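Long-range contacts in anti-sigma-I factor RsgI3 (Clostridium thermocellum, PDB 6QE7), which probably senses pectin-type plant polysaccharides outside the cell through tandem PA14 domains and thereby controls the release of the sigma factor SigI3: residues L154-L164 against K193-K201; T170-F178 against V282-A290. All coordinates share one frame; numbering follows the deposited sequence.

Overall arrangement
After the first PA14 domain the chain enters the second, where both contacts lie. Strand 154-159 is the first strand of this part of the chain; the chain turns back as strand 167-173, then returns as strand 193-202 to the other side of 154-159. That return closes contact 1, across 28 intervening residues, within one antiparallel sheet. Contact 2 spans 103 residues, starting inside the loop closed by contact 1 and ending beyond it, so the two cross rather than nest. Each of its segments passes between sheets: 170-178 leaves the sheet of contact 1 for the second sheet, and 282-290 comes back from the second to the first. There, strand 288-289 pairs with 193-202, tying the domain's C-terminal end to contact 1.

Contact 1 of 2, residues L154-L164 against K193-K201; sequences LSAEYYGDAEL and KFSVRWVGK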
ATOM      1  N   LEU A 154      12.375   2.620  -7.125  1.00 27.81           N
ATOM      2  CA  LEU A 154      12.223   1.202  -7.411  1.00 29.78           C
ATOM      3  C   LEU A 154      13.541   0.471  -7.183  1.00 35.47           C
ATOM      4  O   LEU A 154      14.645   1.090  -7.382  1.00 38.60           O
ATOM      5  CB  LEU A 154      11.704   1.065  -8.837  1.00 26.80           C
ATOM      6  CG  LEU A 154      10.320   1.627  -9.098  1.00 26.86           C
ATOM      7  CD1 LEU A 154      10.052   1.576 -10.573  1.00 28.65           C
ATOM      8  CD2 LEU A 154       9.221   0.835  -8.335  1.00 24.90           C
ATOM      9  N   SER A 155      13.451  -0.789  -6.748  1.00 33.49           N
ATOM     10  CA  SER A 155      14.632  -1.696  -6.635  1.00 33.91           C
ATOM     11  C   SER A 155      15.052  -2.144  -8.016  1.00 37.64           C
ATOM     12  O   SER A 155      14.272  -2.852  -8.647  1.00 37.31           O
ATOM     13  CB  SER A 155      14.372  -2.884  -5.788  1.00 36.39           C
ATOM     14  OG  SER A 155      13.844  -2.414  -4.582  1.00 40.16           O
ATOM     15  N   ALA A 156      16.278  -1.764  -8.395  1.00 40.47           N
ATOM     16  CA  ALA A 156      16.886  -1.996  -9.713  1.00 38.85           C
ATOM     17  C   ALA A 156      17.959  -3.052  -9.518  1.00 38.48           C
ATOM     18  O   ALA A 156      18.753  -2.939  -8.560  1.00 35.11           O
ATOM     19  CB  ALA A 156      17.451  -0.712 -10.260  1.00 40.21           C
ATOM     20  N   GLU A 157      17.883  -4.083 -10.339  1.00 38.05           N
ATOM     21  CA  GLU A 157      19.007  -5.003 -10.582  1.00 36.53           C
ATOM     22  C   GLU A 157      19.625  -4.660 -11.939  1.00 32.21           C
ATOM     23  O   GLU A 157      18.898  -4.722 -12.983  1.00 37.26           O
ATOM     24  CB  GLU A 157      18.505  -6.422 -10.450  1.00 36.01           C
ATOM     25  CG  GLU A 157      17.593  -6.658  -9.247  1.00 46.15           C
ATOM     26  CD  GLU A 157      16.786  -7.952  -9.411  1.00 42.29           C
ATOM     27  OE1 GLU A 157      15.813  -7.956 -10.172  1.00 47.54           O
ATOM     28  OE2 GLU A 157      17.206  -8.988  -8.865  1.00 59.68           O
ATOM     29  N   TYR A 158      20.937  -4.384 -11.944  1.00 33.00           N
ATOM     30  CA  TYR A 158      21.723  -4.132 -13.188  1.00 36.60           C
ATOM     31  C   TYR A 158      22.496  -5.383 -13.592  1.00 34.63           C
ATOM     32  O   TYR A 158      23.177  -5.966 -12.765  1.00 40.22           O
ATOM     33  CB  TYR A 158      22.646  -2.944 -13.004  1.00 30.93           C
ATOM     34  CG  TYR A 158      21.869  -1.675 -12.976  1.00 32.63           C
ATOM     35  CD1 TYR A 158      21.052  -1.358 -11.919  1.00 36.86           C
ATOM     36  CD2 TYR A 158      21.927  -0.797 -14.022  1.00 35.89           C
ATOM     37  CE1 TYR A 158      20.369  -0.152 -11.881  1.00 37.42           C
ATOM     38  CE2 TYR A 158      21.206   0.382 -14.028  1.00 35.62           C
ATOM     39  CZ  TYR A 158      20.379   0.694 -12.967  1.00 38.73           C
ATOM     40  OH  TYR A 158      19.625   1.848 -12.995  1.00 33.28           O
ATOM     41  N   TYR A 159      22.369  -5.773 -14.855  1.00 38.33           N
ATOM     42  CA  TYR A 159      23.018  -6.980 -15.401  1.00 37.38           C
ATOM     43  C   TYR A 159      24.089  -6.622 -16.422  1.00 37.68           C
ATOM     44  O   TYR A 159      23.909  -5.659 -17.200  1.00 30.79           O
ATOM     45  CB  TYR A 159      21.974  -7.918 -16.005  1.00 40.53           C
ATOM     46  CG  TYR A 159      21.042  -8.475 -14.974  1.00 40.84           C
ATOM     47  CD1 TYR A 159      19.924  -7.751 -14.601  1.00 41.55           C
ATOM     48  CD2 TYR A 159      21.321  -9.648 -14.308  1.00 43.44           C
ATOM     49  CE1 TYR A 159      19.040  -8.238 -13.654  1.00 40.59           C
ATOM     50  CE2 TYR A 159      20.427 -10.173 -13.387  1.00 47.32           C
ATOM     51  CZ  TYR A 159      19.305  -9.431 -13.040  1.00 43.90           C
ATOM     52  OH  TYR A 159      18.401  -9.841 -12.139  1.00 37.40           O
ATOM     53  N   GLY A 160      25.125  -7.472 -16.481  1.00 42.52           N
ATOM     54  CA  GLY A 160      26.255  -7.354 -17.428  1.00 39.43           C
ATOM     55  C   GLY A 160      26.042  -8.142 -18.702  1.00 41.94           C
ATOM     56  O   GLY A 160      27.021  -8.447 -19.381  1.00 44.64           O
ATOM     57  N   ASP A 161      24.802  -8.304 -19.132  1.00 47.06           N
ATOM     58  CA  ASP A 161      24.500  -8.879 -20.468  1.00 41.11           C
ATOM     59  C   ASP A 161      23.115  -8.389 -20.896  1.00 41.10           C
ATOM     60  O   ASP A 161      22.446  -7.740 -20.090  1.00 45.06           O
ATOM     61  CB  ASP A 161      24.558 -10.399 -20.323  1.00 50.25           C
ATOM     62  CG  ASP A 161      23.604 -10.900 -19.223  1.00 56.52           C
ATOM     63  OD1 ASP A 161      22.377 -10.680 -19.355  1.00 49.80           O
ATOM     64  OD2 ASP A 161      24.099 -11.459 -18.211  1.00 46.62           O
ATOM     65  N   ALA A 162      22.622  -8.764 -22.070  1.00 46.09           N
ATOM     66  CA  ALA A 162      21.322  -8.233 -22.546  1.00 43.39           C
ATOM     67  C   ALA A 162      20.181  -9.156 -22.144  1.00 42.28           C
ATOM     68  O   ALA A 162      19.102  -8.855 -22.625  1.00 45.77           O
ATOM     69  CB  ALA A 162      21.288  -8.073 -24.030  1.00 40.94           C
ATOM     70  N   GLU A 163      20.417 -10.188 -21.322  1.00 39.19           N
ATOM     71  CA  GLU A 163      19.484 -11.329 -21.134  1.00 45.52           C
ATOM     72  C   GLU A 163      19.147 -11.474 -19.653  1.00 43.47           C
ATOM     73  O   GLU A 163      18.625 -12.507 -19.285  1.00 38.24           O
ATOM     74  CB  GLU A 163      20.099 -12.609 -21.724  1.00 60.97           C
ATOM     75  CG  GLU A 163      19.953 -12.690 -23.256  1.00 76.51           C
ATOM     76  CD  GLU A 163      20.180 -14.016 -23.991  1.00 77.45           C
ATOM     77  OE1 GLU A 163      20.637 -15.017 -23.358  1.00 75.13           O
ATOM     78  OE2 GLU A 163      19.880 -14.047 -25.220  1.00 73.66           O
ATOM     79  N   LEU A 164      19.382 -10.430 -18.859  1.00 44.63           N
ATOM     80  CA  LEU A 164      19.077 -10.385 -17.404  1.00 43.84           C
ATOM     81  C   LEU A 164      19.716 -11.609 -16.731  1.00 48.73           C
ATOM     82  O   LEU A 164      19.168 -12.100 -15.682  1.00 42.42           O
ATOM     83  CB  LEU A 164      17.559 -10.294 -17.200  1.00 40.99           C
ATOM     84  CG  LEU A 164      16.900  -9.072 -17.866  1.00 43.51           C
ATOM     85  CD1 LEU A 164      15.386  -9.210 -17.957  1.00 43.34           C
ATOM     86  CD2 LEU A 164      17.271  -7.800 -17.133  1.00 42.47           C
ATOM     87  N   LYS A 193      26.289  -4.176 -24.167  1.00 41.17           N
ATOM     88  CA  LYS A 193      25.097  -5.023 -23.951  1.00 38.38           C
ATOM     89  C   LYS A 193      24.974  -5.087 -22.424  1.00 38.39           C
ATOM     90  O   LYS A 193      25.926  -5.572 -21.743  1.00 39.38           O
ATOM     91  CB  LYS A 193      25.190  -6.407 -24.637  1.00 39.51           C
ATOM     92  CG  LYS A 193      24.668  -6.473 -26.068  1.00 41.80           C
ATOM     93  CD  LYS A 193      25.054  -7.753 -26.893  1.00 42.14           C
ATOM     94  CE  LYS A 193      25.256  -7.434 -28.373  1.00 48.29           C
ATOM     95  NZ  LYS A 193      25.083  -8.590 -29.303  1.00 50.18           N
ATOM     96  N   PHE A 194      23.864  -4.590 -21.903  1.00 36.43           N
ATOM     97  CA  PHE A 194      23.521  -4.688 -20.471  1.00 36.32           C
ATOM     98  C   PHE A 194      21.979  -4.659 -20.400  1.00 37.36           C
ATOM     99  O   PHE A 194      21.267  -4.431 -21.418  1.00 33.84           O
ATOM    100  CB  PHE A 194      24.234  -3.594 -19.671  1.00 36.85           C
ATOM    101  CG  PHE A 194      23.583  -2.231 -19.758  1.00 35.28           C
ATOM    102  CD1 PHE A 194      23.906  -1.355 -20.770  1.00 31.55           C
ATOM    103  CD2 PHE A 194      22.554  -1.885 -18.889  1.00 41.58           C
ATOM    104  CE1 PHE A 194      23.266  -0.134 -20.866  1.00 38.90           C
ATOM    105  CE2 PHE A 194      21.922  -0.665 -18.981  1.00 36.45           C
ATOM    106  CZ  PHE A 194      22.293   0.220 -19.962  1.00 39.85           C
ATOM    107  N   SER A 195      21.437  -4.908 -19.224  1.00 35.11           N
ATOM    108  CA  SER A 195      19.964  -4.967 -19.044  1.00 33.46           C
ATOM    109  C   SER A 195      19.663  -4.588 -17.588  1.00 32.42           C
ATOM    110  O   SER A 195      20.608  -4.638 -16.723  1.00 31.39           O
ATOM    111  CB  SER A 195      19.491  -6.384 -19.484  1.00 33.11           C
ATOM    112  OG  SER A 195      20.187  -7.389 -18.732  1.00 35.48           O
ATOM    113  N   VAL A 196      18.417  -4.219 -17.299  1.00 27.47           N
ATOM    114  CA  VAL A 196      17.999  -3.729 -15.952  1.00 31.60           C
ATOM    115  C   VAL A 196      16.601  -4.275 -15.658  1.00 33.47           C
ATOM    116  O   VAL A 196      15.816  -4.363 -16.595  1.00 30.62           O
ATOM    117  CB  VAL A 196      17.973  -2.190 -15.891  1.00 32.44           C
ATOM    118  CG1 VAL A 196      17.964  -1.681 -14.466  1.00 34.30           C
ATOM    119  CG2 VAL A 196      19.134  -1.594 -16.668  1.00 39.00           C
ATOM    120  N   ARG A 197      16.354  -4.636 -14.404  1.00 37.64           N
ATOM    121  CA  ARG A 197      15.001  -4.958 -13.875  1.00 37.25           C
ATOM    122  C   ARG A 197      14.718  -4.021 -12.690  1.00 33.68           C
ATOM    123  O   ARG A 197      15.524  -3.968 -11.800  1.00 32.01           O
ATOM    124  CB  ARG A 197      14.851  -6.401 -13.403  1.00 34.00           C
ATOM    125  CG  ARG A 197      13.495  -6.627 -12.747  1.00 34.06           C
ATOM    126  CD  ARG A 197      13.206  -8.047 -12.322  1.00 34.09           C
ATOM    127  NE  ARG A 197      13.448  -9.008 -13.396  1.00 37.86           N
ATOM    128  CZ  ARG A 197      14.523  -9.776 -13.448  1.00 35.90           C
ATOM    129  NH1 ARG A 197      15.454  -9.698 -12.514  1.00 39.15           N
ATOM    130  NH2 ARG A 197      14.642 -10.644 -14.415  1.00 39.00           N
ATOM    131  N   TRP A 198      13.660  -3.229 -12.796  1.00 31.61           N
ATOM    132  CA  TRP A 198      13.031  -2.425 -11.733  1.00 31.72           C
ATOM    133  C   TRP A 198      11.797  -3.183 -11.256  1.00 32.75           C
ATOM    134  O   TRP A 198      10.980  -3.585 -12.091  1.00 34.86           O
ATOM    135  CB  TRP A 198      12.632  -1.060 -12.266  1.00 29.90           C
ATOM    136  CG  TRP A 198      13.786  -0.191 -12.686  1.00 32.93           C
ATOM    137  CD1 TRP A 198      14.510   0.654 -11.885  1.00 35.00           C
ATOM    138  CD2 TRP A 198      14.277   0.008 -14.028  1.00 33.07           C
ATOM    139  NE1 TRP A 198      15.468   1.303 -12.630  1.00 35.45           N
ATOM    140  CE2 TRP A 198      15.342   0.929 -13.948  1.00 34.70           C
ATOM    141  CE3 TRP A 198      13.964  -0.542 -15.275  1.00 31.73           C
ATOM    142  CZ2 TRP A 198      16.073   1.314 -15.076  1.00 35.45           C
ATOM    143  CZ3 TRP A 198      14.700  -0.186 -16.379  1.00 31.40           C
ATOM    144  CH2 TRP A 198      15.707   0.763 -16.287  1.00 31.47           C
ATOM    145  N   VAL A 199      11.731  -3.408  -9.958  1.00 34.40           N
ATOM    146  CA  VAL A 199      10.543  -3.976  -9.279  1.00 32.64           C
ATOM    147  C   VAL A 199      10.121  -3.035  -8.167  1.00 29.43           C
ATOM    148  O   VAL A 199      11.013  -2.506  -7.488  1.00 32.09           O
ATOM    149  CB  VAL A 199      10.876  -5.365  -8.711  1.00 33.45           C
ATOM    150  CG1 VAL A 199       9.654  -5.947  -7.958  1.00 40.56           C
ATOM    151  CG2 VAL A 199      11.272  -6.282  -9.841  1.00 38.74           C
ATOM    152  N   GLY A 200       8.814  -2.989  -7.909  1.00 34.37           N
ATOM    153  CA  GLY A 200       8.259  -2.386  -6.709  1.00 33.30           C
ATOM    154  C   GLY A 200       6.762  -2.213  -6.803  1.00 30.96           C
ATOM    155  O   GLY A 200       6.078  -3.138  -7.234  1.00 22.12           O
ATOM    156  N   LYS A 201       6.327  -1.051  -6.344  1.00 27.09           N
ATOM    157  CA  LYS A 201       4.937  -0.657  -6.214  1.00 30.39           C
ATOM    158  C   LYS A 201       4.813   0.737  -6.789  1.00 27.63           C
ATOM    159  O   LYS A 201       5.766   1.540  -6.651  1.00 30.92           O
ATOM    160  CB  LYS A 201       4.418  -0.573  -4.761  1.00 32.55           C
ATOM    161  CG  LYS A 201       4.666  -1.748  -3.847  1.00 37.10           C
ATOM    162  CD  LYS A 201       3.784  -2.920  -4.142  1.00 38.91           C
ATOM    163  CE  LYS A 201       3.972  -4.090  -3.204  1.00 45.08           C
ATOM    164  NZ  LYS A 201       2.775  -4.967  -3.299  1.00 51.68           N
TER
HETATM  165  O   HOH W   1      28.094  -7.372 -21.833  1.00 36.01           O
HETATM  166  O   HOH W   2      17.025 -12.230 -14.414  1.00 42.01           O
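Tyr158 lays its ring against Val196 across adjacent antiparallel strands of the second PA14 domain, with Ser155-Val199, Glu157-Arg197 and Tyr159-Ser195 as hydrogen-bonded pairs. Val196 CG1 stands 3.7 Å from the centroid of the Tyr158 ring, almost on its normal, a CH-pi contact. The same methyl covers part of a Trp198 ring face, and Ala156 CB approaches Trp198 CD1 at 3.6 Å. Slim enough to fit between both rings, Val196 CG1 makes this the tight side; Ala156 leaves room for the indole, whose NE1 bonds to Asp173. The opposite face, around Glu157 and Arg197, is partly open to solvent. Arg197, bent at chi3 (-51°), brings NH1 to Glu157 OE1 at 2.9 Å, a salt bridge in the guanidinium plane but from above the carboxylate plane. NH1 also donates to Tyr159 OH at 3.0 Å, NE pairs with Glu259, and NH2 donates to a water held by Leu164 O. Ser195 OG reaches the loop after strand 154-159, donating to Asp161 O at 2.7 Å and accepting from Leu164 N. Asp161 OD1 accepts from Glu163 N, an Asx turn, and OD2 takes Asp166 N. A guanidinium shared by two carboxylates, a phenol and a water probably stays charged and rotates little.

Contact 2 of 2, residues T170-F178 against V282-A290; sequences TRIDDAINF and VVPSKNLFA
Asn177 and Val282 meet at about a right angle where both segments lie in the second sheet; the contact as a whole joins the two antiparallel sheets of the second PA14 domain near its C-terminal end. From the Asn177 backbone, CB touches Val282 CG1 at 3.8 Å; CG comes next, 3.9 Å from that same Val282 CG1, because chi1 (-167°) sets it anti to the backbone N. At the tip the amide divides its roles: ND2 lies 3.9 Å from Val282 CG2, a van der Waals contact, while OD1 accepts a hydrogen bond from Lys270. Asparagine suits the spot, its short stem packing on a branched valine while its oxygen takes a lysine. Both segments join strand 268-274, where Leu271 bonds to the backbones of Ile176 and Val283. A water fills in beside it, accepting from Ile176 N at 2.9 Å and donating to Val283 O at 2.7 Å. Further along, Leu288 CD1 reaches Ala175 CA at 4.1 Å, where alanine's small side chain lets the leucine come near the backbone. Ser285 OG probably donates to Asp174 O, though local crowding in the model makes the details doubtful. At the far end Ile172 CD1 rests on Ala290 CB at 4.0 Å. The direct touches are thus mostly apolar, while the water and Leu271 link the two backbones.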
ATOM      1  N   THR A 170      22.757  -4.050  -7.319  1.00 40.05           N
ATOM      2  CA  THR A 170      21.396  -3.615  -6.963  1.00 38.62           C
ATOM      3  C   THR A 170      21.540  -2.219  -6.388  1.00 40.12           C
ATOM      4  O   THR A 170      22.517  -1.980  -5.690  1.00 44.04           O
ATOM      5  CB  THR A 170      20.762  -4.525  -5.894  1.00 45.95           C
ATOM      6  OG1 THR A 170      20.519  -5.779  -6.539  1.00 50.59           O
ATOM      7  CG2 THR A 170      19.475  -3.966  -5.311  1.00 61.65           C
ATOM      8  N   ARG A 171      20.596  -1.359  -6.700  1.00 37.90           N
ATOM      9  CA  ARG A 171      20.406  -0.091  -5.973  1.00 41.28           C
ATOM     10  C   ARG A 171      18.931   0.312  -6.130  1.00 39.38           C
ATOM     11  O   ARG A 171      18.191  -0.308  -6.939  1.00 40.06           O
ATOM     12  CB  ARG A 171      21.336   0.971  -6.556  1.00 31.54           C
ATOM     13  CG  ARG A 171      21.037   1.222  -8.023  1.00 33.76           C
ATOM     14  CD  ARG A 171      21.997   2.182  -8.644  1.00 35.31           C
ATOM     15  NE  ARG A 171      21.583   2.625  -9.971  1.00 35.83           N
ATOM     16  CZ  ARG A 171      22.428   3.096 -10.909  1.00 39.18           C
ATOM     17  NH1 ARG A 171      23.723   3.091 -10.664  1.00 40.64           N
ATOM     18  NH2 ARG A 171      21.994   3.528 -12.089  1.00 38.12           N
ATOM     19  N   ILE A 172      18.558   1.380  -5.449  1.00 38.51           N
ATOM     20  CA  ILE A 172      17.237   2.024  -5.638  1.00 33.69           C
ATOM     21  C   ILE A 172      17.379   3.217  -6.570  1.00 28.00           C
ATOM     22  O   ILE A 172      18.112   4.130  -6.282  1.00 35.83           O
ATOM     23  CB  ILE A 172      16.659   2.359  -4.268  1.00 39.33           C
ATOM     24  CG1 ILE A 172      16.375   1.056  -3.492  1.00 37.98           C
ATOM     25  CG2 ILE A 172      15.411   3.210  -4.467  1.00 43.09           C
ATOM     26  CD1 ILE A 172      16.123   1.258  -2.044  1.00 37.70           C
ATOM     27  N   ASP A 173      16.709   3.158  -7.707  1.00 29.99           N
ATOM     28  CA  ASP A 173      16.597   4.267  -8.686  1.00 28.88           C
ATOM     29  C   ASP A 173      15.372   5.094  -8.262  1.00 31.96           C
ATOM     30  O   ASP A 173      14.318   4.500  -7.884  1.00 28.84           O
ATOM     31  CB  ASP A 173      16.564   3.661 -10.086  1.00 32.14           C
ATOM     32  CG  ASP A 173      17.909   3.093 -10.549  1.00 33.72           C
ATOM     33  OD1 ASP A 173      18.908   3.448  -9.951  1.00 33.03           O
ATOM     34  OD2 ASP A 173      17.942   2.270 -11.509  1.00 34.63           O
ATOM     35  N   ASP A 174      15.506   6.405  -8.209  1.00 32.72           N
ATOM     36  CA  ASP A 174      14.423   7.332  -7.802  1.00 39.07           C
ATOM     37  C   ASP A 174      13.264   7.243  -8.794  1.00 38.47           C
ATOM     38  O   ASP A 174      12.123   7.471  -8.431  1.00 31.99           O
ATOM     39  CB  ASP A 174      14.948   8.765  -7.722  1.00 40.75           C
ATOM     40  CG  ASP A 174      15.908   8.927  -6.568  1.00 53.78           C
ATOM     41  OD1 ASP A 174      16.066   7.946  -5.761  1.00 58.35           O
ATOM     42  OD2 ASP A 174      16.513  10.022  -6.481  1.00 67.77           O
ATOM     43  N   ALA A 175      13.559   6.975 -10.047  1.00 34.45           N
ATOM     44  CA  ALA A 175      12.538   6.918 -11.101  1.00 36.01           C
ATOM     45  C   ALA A 175      13.155   6.253 -12.318  1.00 38.47           C
ATOM     46  O   ALA A 175      14.380   5.946 -12.301  1.00 36.61           O
ATOM     47  CB  ALA A 175      12.060   8.307 -11.416  1.00 35.28           C
ATOM     48  N   ILE A 176      12.331   5.977 -13.304  1.00 33.14           N
ATOM     49  CA  ILE A 176      12.833   5.357 -14.549  1.00 34.03           C
ATOM     50  C   ILE A 176      12.877   6.492 -15.558  1.00 32.56           C
ATOM     51  O   ILE A 176      11.860   6.778 -16.231  1.00 31.84           O
ATOM     52  CB  ILE A 176      12.006   4.148 -14.994  1.00 36.04           C
ATOM     53  CG1 ILE A 176      11.890   3.096 -13.887  1.00 36.88           C
ATOM     54  CG2 ILE A 176      12.606   3.545 -16.282  1.00 39.73           C
ATOM     55  CD1 ILE A 176      11.109   1.903 -14.287  1.00 33.54           C
ATOM     56  N   ASN A 177      14.019   7.161 -15.574  1.00 32.41           N
ATOM     57  CA  ASN A 177      14.233   8.365 -16.398  1.00 37.77           C
ATOM     58  C   ASN A 177      15.721   8.510 -16.696  1.00 30.87           C
ATOM     59  O   ASN A 177      16.396   9.282 -15.978  1.00 37.40           O
ATOM     60  CB  ASN A 177      13.747   9.611 -15.660  1.00 38.14           C
ATOM     61  CG  ASN A 177      13.663  10.801 -16.590  1.00 41.90           C
ATOM     62  OD1 ASN A 177      13.865  10.669 -17.808  1.00 45.36           O
ATOM     63  ND2 ASN A 177      13.448  11.965 -16.007  1.00 34.90           N
ATOM     64  N   PHE A 178      16.229   7.712 -17.612  1.00 35.41           N
ATOM     65  CA  PHE A 178      17.689   7.582 -17.835  1.00 35.03           C
ATOM     66  C   PHE A 178      18.004   7.848 -19.303  1.00 36.15           C
ATOM     67  O   PHE A 178      17.333   7.317 -20.232  1.00 43.74           O
ATOM     68  CB  PHE A 178      18.186   6.220 -17.366  1.00 42.03           C
ATOM     69  CG  PHE A 178      18.190   6.050 -15.870  1.00 42.32           C
ATOM     70  CD1 PHE A 178      19.127   6.699 -15.085  1.00 39.95           C
ATOM     71  CD2 PHE A 178      17.227   5.259 -15.235  1.00 46.28           C
ATOM     72  CE1 PHE A 178      19.178   6.485 -13.722  1.00 38.72           C
ATOM     73  CE2 PHE A 178      17.246   5.073 -13.860  1.00 35.67           C
ATOM     74  CZ  PHE A 178      18.204   5.717 -13.105  1.00 45.84           C
ATOM     75  N   VAL A 282       6.846  11.775 -17.011  1.00 30.68           N
ATOM     76  CA  VAL A 282       7.687  10.737 -16.374  1.00 36.33           C
ATOM     77  C   VAL A 282       6.983  10.336 -15.047  1.00 34.04           C
ATOM     78  O   VAL A 282       6.609  11.228 -14.272  1.00 34.01           O
ATOM     79  CB  VAL A 282       9.130  11.235 -16.171  1.00 38.56           C
ATOM     80  CG1 VAL A 282       9.959  10.210 -15.410  1.00 40.54           C
ATOM     81  CG2 VAL A 282       9.821  11.573 -17.501  1.00 37.83           C
ATOM     82  N   VAL A 283       6.769   9.039 -14.794  1.00 27.48           N
ATOM     83  CA  VAL A 283       6.172   8.651 -13.495  1.00 27.11           C
ATOM     84  C   VAL A 283       7.118   9.146 -12.409  1.00 30.26           C
ATOM     85  O   VAL A 283       8.330   8.845 -12.444  1.00 33.42           O
ATOM     86  CB  VAL A 283       5.951   7.155 -13.413  1.00 28.33           C
ATOM     87  CG1 VAL A 283       5.272   6.830 -12.111  1.00 26.35           C
ATOM     88  CG2 VAL A 283       5.188   6.648 -14.629  1.00 29.22           C
ATOM     89  N   PRO A 284       6.591   9.921 -11.436  1.00 28.48           N
ATOM     90  CA  PRO A 284       7.411  10.602 -10.443  1.00 29.77           C
ATOM     91  C   PRO A 284       7.869   9.638  -9.361  1.00 28.57           C
ATOM     92  O   PRO A 284       7.195   8.702  -9.084  1.00 32.03           O
ATOM     93  CB  PRO A 284       6.539  11.736  -9.850  1.00 35.63           C
ATOM     94  CG  PRO A 284       5.230  11.664 -10.546  1.00 33.01           C
ATOM     95  CD  PRO A 284       5.213  10.416 -11.426  1.00 31.48           C
ATOM     96  N   SER A 285       9.000   9.921  -8.753  1.00 28.35           N
ATOM     97  CA  SER A 285       9.539   9.105  -7.633  1.00 29.85           C
ATOM     98  C   SER A 285       8.507   9.004  -6.504  1.00 31.26           C
ATOM     99  O   SER A 285       8.424   7.950  -5.873  1.00 29.30           O
ATOM    100  CB  SER A 285      10.793   9.675  -7.138  1.00 32.93           C
ATOM    101  OG  SER A 285      11.462   8.718  -6.315  1.00 41.08           O
ATOM    102  N   LYS A 286       7.693  10.034  -6.286  1.00 32.81           N
ATOM    103  CA  LYS A 286       6.736  10.003  -5.133  1.00 33.44           C
ATOM    104  C   LYS A 286       5.600   8.983  -5.372  1.00 36.47           C
ATOM    105  O   LYS A 286       4.800   8.751  -4.425  1.00 39.83           O
ATOM    106  CB  LYS A 286       6.240  11.415  -4.830  1.00 33.96           C
ATOM    107  CG  LYS A 286       5.195  11.931  -5.790  1.00 42.05           C
ATOM    108  CD  LYS A 286       4.809  13.362  -5.482  1.00 54.00           C
ATOM    109  CE  LYS A 286       5.787  14.311  -6.141  1.00 71.35           C
ATOM    110  NZ  LYS A 286       5.854  15.601  -5.411  1.00 83.73           N
ATOM    111  N   ASN A 287       5.487   8.366  -6.556  1.00 34.76           N
ATOM    112  CA  ASN A 287       4.427   7.364  -6.777  1.00 34.46           C
ATOM    113  C   ASN A 287       5.006   5.966  -6.872  1.00 34.39           C
ATOM    114  O   ASN A 287       4.219   5.056  -7.256  1.00 34.35           O
ATOM    115  CB  ASN A 287       3.590   7.696  -7.998  1.00 31.30           C
ATOM    116  CG  ASN A 287       2.767   8.933  -7.759  1.00 36.25           C
ATOM    117  OD1 ASN A 287       3.226  10.002  -8.119  1.00 34.97           O
ATOM    118  ND2 ASN A 287       1.581   8.801  -7.152  1.00 29.40           N
ATOM    119  N   LEU A 288       6.315   5.832  -6.647  1.00 32.18           N
ATOM    120  CA  LEU A 288       7.061   4.589  -6.910  1.00 32.08           C
ATOM    121  C   LEU A 288       7.608   4.186  -5.554  1.00 29.14           C
ATOM    122  O   LEU A 288       7.953   5.086  -4.746  1.00 32.28           O
ATOM    123  CB  LEU A 288       8.141   4.816  -7.995  1.00 30.12           C
ATOM    124  CG  LEU A 288       7.604   5.180  -9.384  1.00 26.32           C
ATOM    125  CD1 LEU A 288       8.706   5.648 -10.338  1.00 32.75           C
ATOM    126  CD2 LEU A 288       6.838   4.035 -10.001  1.00 27.54           C
ATOM    127  N   PHE A 289       7.492   2.924  -5.242  1.00 27.89           N
ATOM    128  CA  PHE A 289       7.911   2.424  -3.924  1.00 30.67           C
ATOM    129  C   PHE A 289       8.800   1.230  -4.100  1.00 28.44           C
ATOM    130  O   PHE A 289       8.424   0.350  -4.848  1.00 31.25           O
ATOM    131  CB  PHE A 289       6.715   2.050  -3.048  1.00 28.86           C
ATOM    132  CG  PHE A 289       5.832   3.243  -2.777  1.00 34.29           C
ATOM    133  CD1 PHE A 289       4.847   3.621  -3.695  1.00 45.22           C
ATOM    134  CD2 PHE A 289       6.040   4.049  -1.651  1.00 39.16           C
ATOM    135  CE1 PHE A 289       4.071   4.761  -3.484  1.00 38.00           C
ATOM    136  CE2 PHE A 289       5.265   5.183  -1.436  1.00 36.98           C
ATOM    137  CZ  PHE A 289       4.288   5.537  -2.349  1.00 46.66           C
ATOM    138  N   ALA A 290       9.875   1.184  -3.320  1.00 35.40           N
ATOM    139  CA  ALA A 290      10.959   0.225  -3.598  1.00 39.91           C
ATOM    140  C   ALA A 290      10.595  -1.107  -2.972  1.00 50.05           C
ATOM    141  O   ALA A 290      11.126  -2.113  -3.460  1.00 45.80           O
ATOM    142  CB  ALA A 290      12.294   0.728  -3.113  1.00 43.71           C
TER
HETATM  143  O   HOH W   3       9.652   6.963 -13.898  1.00 29.40           O